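Local atomic coordinates of protein YchN (PDB entry 1JX7), a protein that is of unknown function but assembles into a homohexamer, a dimer of trimers, and belongs to the DsrE/DsrF-like family. Residues P12-I26 with P55-L68. Numbering follows the deposited sequence.
Sequences PYGSESLFNSLRLAI and PGEGYNIQQMLEIL
Pro55 touches the phenol end of Tyr13 through CG. Farther along, the Tyr59 ring lies in an offset stack on that of Phe19, the planes nearly parallel and the centroids 3.7 Å apart; Tyr59 reaches the stack with CG lodged between its backbone N and carbonyl carbon (chi1 62°). Its hydroxyl bonds to a water 2.8 Å from OH, which also takes weak bonds from the backbone N of Tyr13 and of Phe19. The Tyr13 ring, third of this aromatic cluster, runs nearly parallel to that of Tyr59 but barely overlaps it, while the carbonyl O of Tyr59 meets the Tyr13 edge in plane. Ile61, opening helix 61-70, grips Tyr13 twice: its backbone N donates to Tyr13 OH (3.0 Å, a bent 136°), and its CD1 sits over the ring centre. Gln53 also hydrogen-bonds to this hydroxyl. With a leucine in place of Tyr13, the Ile61 amide would probably lose its acceptor, Ile61 CD1 the flat face beneath it and Gln53 its hydroxyl partner. Met64, a selenomethionine, brings SE to the edge of Phe19, 3.5 Å from CE1, in a Met-aromatic contact. Leu22 enters as a knob among Ile61, Met64, Leu65 and Leu68. Ile67 meets Ile26 branch to branch, and Leu68 CD1 packs on Ala25 CB, where Leu37 touches both residues. The contact thus joins the helices that follow neighbouring strands 3-8 and 36-41 of the parallel sheet in this alpha/beta fold: apolar side chains pack the helix segments, crossing at 30°, whereas polar bonding gathers at the aromatic loop end.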
loop_
_atom_site.group_PDB
_atom_site.type_symbol
_atom_site.label_atom_id
_atom_site.label_comp_id
_atom_site.label_asym_id
_atom_site.label_seq_id
_atom_site.Cartn_x
_atom_site.Cartn_y
_atom_site.Cartn_z
ATOM N N PRO A 12 9.943 7.654 -2.554
ATOM C CA PRO A 12 11.121 7.117 -3.243
ATOM C C PRO A 12 11.625 5.843 -2.581
ATOM O O PRO A 12 11.541 5.704 -1.362
ATOM C CB PRO A 12 12.147 8.248 -3.114
ATOM C CG PRO A 12 11.304 9.467 -2.992
ATOM C CD PRO A 12 10.168 9.043 -2.119
ATOM N N TYR A 13 12.134 4.906 -3.362
ATOM C CA TYR A 13 12.739 3.668 -2.867
ATOM C C TYR A 13 11.916 2.690 -2.048
ATOM O O TYR A 13 12.183 1.495 -2.078
ATOM C CB TYR A 13 13.925 4.018 -1.998
ATOM C CG TYR A 13 14.931 4.843 -2.709
ATOM C CD1 TYR A 13 15.738 4.289 -3.697
ATOM C CD2 TYR A 13 15.091 6.202 -2.414
ATOM C CE1 TYR A 13 16.673 5.062 -4.398
ATOM C CE2 TYR A 13 16.020 6.986 -3.107
ATOM C CZ TYR A 13 16.807 6.411 -4.101
ATOM O OH TYR A 13 17.725 7.183 -4.771
ATOM N N GLY A 14 10.945 3.199 -1.333
ATOM C CA GLY A 14 10.143 2.326 -0.513
ATOM C C GLY A 14 9.147 1.640 -1.428
ATOM O O GLY A 14 8.835 0.464 -1.250
ATOM N N SER A 15 8.675 2.399 -2.375
ATOM C CA SER A 15 7.716 1.907 -3.357
ATOM C C SER A 15 8.436 1.578 -4.650
ATOM O O SER A 15 9.664 1.619 -4.729
ATOM C CB SER A 15 6.631 2.968 -3.631
ATOM O OG SER A 15 7.153 4.135 -4.275
ATOM N N GLU A 16 7.657 1.248 -5.674
ATOM C CA GLU A 16 8.212 0.945 -6.984
ATOM C C GLU A 16 7.559 1.928 -7.965
ATOM O O GLU A 16 8.137 2.292 -8.988
ATOM C CB GLU A 16 7.858 -0.493 -7.368
ATOM C CG GLU A 16 8.541 -0.972 -8.623
ATOM C CD GLU A 16 9.539 -2.069 -8.345
ATOM O OE1 GLU A 16 9.305 -3.215 -8.795
ATOM O OE2 GLU A 16 10.551 -1.783 -7.672
ATOM N N SER A 17 6.349 2.343 -7.624
ATOM C CA SER A 17 5.573 3.244 -8.454
ATOM C C SER A 17 6.325 4.505 -8.861
ATOM O O SER A 17 6.293 4.891 -10.024
ATOM C CB SER A 17 4.282 3.613 -7.717
ATOM O OG SER A 17 4.551 3.924 -6.359
ATOM N N LEU A 18 6.999 5.146 -7.917
ATOM C CA LEU A 18 7.737 6.363 -8.220
ATOM C C LEU A 18 8.843 6.050 -9.221
ATOM O O LEU A 18 9.010 6.749 -10.222
ATOM C CB LEU A 18 8.344 6.927 -6.942
ATOM C CG LEU A 18 8.759 8.393 -6.944
ATOM C CD1 LEU A 18 9.627 8.642 -5.718
ATOM C CD2 LEU A 18 9.534 8.742 -8.210
ATOM N N PHE A 19 9.598 4.991 -8.940
ATOM C CA PHE A 19 10.684 4.563 -9.802
ATOM C C PHE A 19 10.159 4.318 -11.214
ATOM O O PHE A 19 10.780 4.737 -12.195
ATOM C CB PHE A 19 11.314 3.280 -9.257
ATOM C CG PHE A 19 12.302 2.632 -10.196
ATOM C CD1 PHE A 19 13.403 3.347 -10.673
ATOM C CD2 PHE A 19 12.120 1.321 -10.617
ATOM C CE1 PHE A 19 14.315 2.752 -11.548
ATOM C CE2 PHE A 19 13.022 0.718 -11.484
ATOM C CZ PHE A 19 14.115 1.435 -11.961
ATOM N N ASN A 20 9.019 3.646 -11.323
ATOM C CA ASN A 20 8.441 3.371 -12.631
ATOM C C ASN A 20 8.021 4.640 -13.372
ATOM O O ASN A 20 8.156 4.722 -14.590
ATOM C CB ASN A 20 7.244 2.420 -12.510
ATOM C CG ASN A 20 7.661 0.984 -12.283
ATOM O OD1 ASN A 20 8.743 0.566 -12.709
ATOM N ND2 ASN A 20 6.799 0.215 -11.628
ATOM N N SER A 21 7.508 5.620 -12.636
ATOM C CA SER A 21 7.066 6.869 -13.225
ATOM C C SER A 21 8.210 7.538 -13.941
ATOM O O SER A 21 8.059 7.978 -15.072
ATOM C CB SER A 21 6.549 7.814 -12.155
ATOM O OG SER A 21 5.236 7.466 -11.797
ATOM N N LEU A 22 9.348 7.603 -13.265
ATOM C CA LEU A 22 10.554 8.226 -13.800
ATOM C C LEU A 22 11.152 7.438 -14.962
ATOM O O LEU A 22 11.648 8.010 -15.929
ATOM C CB LEU A 22 11.587 8.385 -12.685
ATOM C CG LEU A 22 11.094 9.311 -11.570
ATOM C CD1 LEU A 22 12.148 9.436 -10.485
ATOM C CD2 LEU A 22 10.767 10.674 -12.167
ATOM N N ARG A 23 11.101 6.114 -14.862
ATOM C CA ARG A 23 11.637 5.265 -15.908
ATOM C C ARG A 23 10.812 5.475 -17.174
ATOM O O ARG A 23 11.356 5.548 -18.259
ATOM C CB ARG A 23 11.599 3.799 -15.463
ATOM C CG ARG A 23 12.483 2.908 -16.292
ATOM C CD ARG A 23 12.594 1.514 -15.703
ATOM N NE ARG A 23 11.321 0.791 -15.686
ATOM C CZ ARG A 23 11.186 -0.456 -15.254
ATOM N NH1 ARG A 23 12.247 -1.117 -14.811
ATOM N NH2 ARG A 23 10.001 -1.053 -15.269
ATOM N N LEU A 24 9.491 5.595 -17.018
ATOM C CA LEU A 24 8.588 5.800 -18.144
ATOM C C LEU A 24 8.793 7.211 -18.695
ATOM O O LEU A 24 8.733 7.430 -19.909
ATOM C CB LEU A 24 7.135 5.643 -17.692
ATOM C CG LEU A 24 6.082 5.297 -18.758
ATOM C CD1 LEU A 24 4.701 5.419 -18.144
ATOM C CD2 LEU A 24 6.179 6.214 -19.935
ATOM N N ALA A 25 9.029 8.156 -17.799
ATOM C CA ALA A 25 9.242 9.554 -18.165
ATOM C C ALA A 25 10.488 9.737 -19.038
ATOM O O ALA A 25 10.447 10.408 -20.067
ATOM C CB ALA A 25 9.358 10.415 -16.912
ATOM N N ILE A 26 11.591 9.141 -18.617
ATOM C CA ILE A 26 12.844 9.228 -19.350
ATOM C C ILE A 26 12.639 8.548 -20.700
ATOM O O ILE A 26 13.224 8.946 -21.714
ATOM C CB ILE A 26 13.986 8.528 -18.572
ATOM C CG1 ILE A 26 14.179 9.201 -17.195
ATOM C CG2 ILE A 26 15.257 8.571 -19.383
ATOM C CD1 ILE A 26 15.185 8.502 -16.244
ATOM N N PRO A 55 22.325 5.839 -2.477
ATOM C CA PRO A 55 22.034 4.469 -2.059
ATOM C C PRO A 55 23.128 3.560 -2.596
ATOM O O PRO A 55 23.546 3.721 -3.733
ATOM C CB PRO A 55 20.691 4.192 -2.708
ATOM C CG PRO A 55 20.827 4.917 -4.015
ATOM C CD PRO A 55 21.483 6.230 -3.620
ATOM N N GLY A 56 23.596 2.621 -1.779
ATOM C CA GLY A 56 24.637 1.723 -2.238
ATOM C C GLY A 56 24.039 0.586 -3.028
ATOM O O GLY A 56 24.736 -0.202 -3.668
ATOM N N GLU A 57 22.721 0.519 -3.004
ATOM C CA GLU A 57 22.002 -0.540 -3.682
ATOM C C GLU A 57 21.723 -0.285 -5.162
ATOM O O GLU A 57 22.613 0.093 -5.911
ATOM C CB GLU A 57 20.699 -0.813 -2.936
ATOM C CG GLU A 57 20.025 -2.116 -3.296
ATOM C CD GLU A 57 18.600 -2.151 -2.804
ATOM O OE1 GLU A 57 18.398 -2.058 -1.574
ATOM O OE2 GLU A 57 17.690 -2.261 -3.651
ATOM N N GLY A 58 20.467 -0.477 -5.557
ATOM C CA GLY A 58 20.046 -0.351 -6.940
ATOM C C GLY A 58 19.901 0.986 -7.640
ATOM O O GLY A 58 20.885 1.666 -7.914
ATOM N N TYR A 59 18.673 1.363 -7.967
ATOM C CA TYR A 59 18.480 2.615 -8.671
ATOM C C TYR A 59 18.678 3.865 -7.826
ATOM O O TYR A 59 18.669 3.815 -6.587
ATOM C CB TYR A 59 17.112 2.640 -9.383
ATOM C CG TYR A 59 15.889 2.539 -8.497
ATOM C CD1 TYR A 59 15.504 3.597 -7.676
ATOM C CD2 TYR A 59 15.103 1.384 -8.499
ATOM C CE1 TYR A 59 14.360 3.504 -6.880
ATOM C CE2 TYR A 59 13.967 1.279 -7.715
ATOM C CZ TYR A 59 13.601 2.338 -6.907
ATOM O OH TYR A 59 12.475 2.221 -6.131
ATOM N N ASN A 60 18.884 4.985 -8.505
ATOM C CA ASN A 60 19.097 6.255 -7.846
ATOM C C ASN A 60 18.134 7.306 -8.392
ATOM O O ASN A 60 18.357 7.897 -9.449
ATOM C CB ASN A 60 20.532 6.714 -8.044
ATOM C CG ASN A 60 20.872 7.915 -7.209
ATOM O OD1 ASN A 60 21.291 7.789 -6.062
ATOM N ND2 ASN A 60 20.667 9.097 -7.772
ATOM N N ILE A 61 17.059 7.526 -7.647
ATOM C CA ILE A 61 16.030 8.469 -8.012
ATOM C C ILE A 61 16.568 9.864 -8.281
ATOM O O ILE A 61 16.056 10.590 -9.153
ATOM C CB ILE A 61 14.975 8.460 -6.930
ATOM C CG1 ILE A 61 14.166 7.168 -7.076
ATOM C CG2 ILE A 61 14.101 9.687 -7.004
ATOM C CD1 ILE A 61 13.501 6.714 -5.814
ATOM N N GLN A 62 17.618 10.242 -7.564
ATOM C CA GLN A 62 18.186 11.565 -7.771
ATOM C C GLN A 62 18.661 11.697 -9.205
ATOM O O GLN A 62 18.343 12.672 -9.879
ATOM C CB GLN A 62 19.354 11.774 -6.827
ATOM C CG GLN A 62 19.408 13.165 -6.281
ATOM C CD GLN A 62 20.810 13.646 -6.064
ATOM O OE1 GLN A 62 21.488 14.041 -7.006
ATOM N NE2 GLN A 62 21.265 13.607 -4.818
ATOM N N GLN A 63 19.419 10.706 -9.677
ATOM C CA GLN A 63 19.956 10.698 -11.036
ATOM C C GLN A 63 18.871 10.726 -12.104
ATOM O O GLN A 63 19.019 11.412 -13.115
ATOM C CB GLN A 63 20.838 9.470 -11.269
ATOM C CG GLN A 63 21.244 9.281 -12.740
ATOM C CD GLN A 63 21.865 7.915 -13.025
ATOM O OE1 GLN A 63 23.036 7.669 -12.728
ATOM N NE2 GLN A 63 21.075 7.017 -13.600
HETATM N N MSE A 64 17.796 9.976 -11.884
HETATM C CA MSE A 64 16.698 9.926 -12.838
HETATM C C MSE A 64 16.005 11.278 -12.969
HETATM O O MSE A 64 15.451 11.610 -14.017
HETATM C CB MSE A 64 15.696 8.829 -12.437
HETATM C CG MSE A 64 16.250 7.417 -12.618
HETATM SE SE MSE A 64 15.192 6.137 -11.972
HETATM C CE MSE A 64 15.322 6.525 -10.374
ATOM N N LEU A 65 16.051 12.074 -11.906
ATOM C CA LEU A 65 15.443 13.397 -11.939
ATOM C C LEU A 65 16.369 14.395 -12.625
ATOM O O LEU A 65 15.915 15.334 -13.265
ATOM C CB LEU A 65 15.122 13.868 -10.509
ATOM C CG LEU A 65 13.794 13.305 -9.988
ATOM C CD1 LEU A 65 13.622 13.663 -8.514
ATOM C CD2 LEU A 65 12.639 13.863 -10.822
ATOM N N GLU A 66 17.672 14.183 -12.493
ATOM C CA GLU A 66 18.634 15.068 -13.116
ATOM C C GLU A 66 18.612 14.817 -14.619
ATOM O O GLU A 66 18.754 15.753 -15.424
ATOM C CB GLU A 66 20.021 14.830 -12.523
ATOM C CG GLU A 66 19.994 14.950 -11.007
ATOM C CD GLU A 66 21.369 15.013 -10.381
ATOM O OE1 GLU A 66 22.230 14.168 -10.732
ATOM O OE2 GLU A 66 21.584 15.896 -9.530
ATOM N N ILE A 67 18.409 13.564 -15.004
ATOM C CA ILE A 67 18.315 13.192 -16.411
ATOM C C ILE A 67 17.127 13.934 -17.027
ATOM O O ILE A 67 17.197 14.416 -18.154
ATOM C CB ILE A 67 18.088 11.663 -16.578
ATOM C CG1 ILE A 67 19.296 10.889 -16.074
ATOM C CG2 ILE A 67 17.830 11.331 -18.038
ATOM C CD1 ILE A 67 19.133 9.396 -16.132
ATOM N N LEU A 68 16.026 14.027 -16.277
ATOM C CA LEU A 68 14.838 14.711 -16.750
ATOM C C LEU A 68 14.948 16.230 -16.662
ATOM O O LEU A 68 14.495 16.937 -17.562
ATOM C CB LEU A 68 13.609 14.243 -15.975
ATOM C CG LEU A 68 12.924 12.923 -16.359
ATOM C CD1 LEU A 68 11.900 12.548 -15.296
ATOM C CD2 LEU A 68 12.259 13.052 -17.720
HETATM O O HOH W 1 10.591 4.340 -5.955
#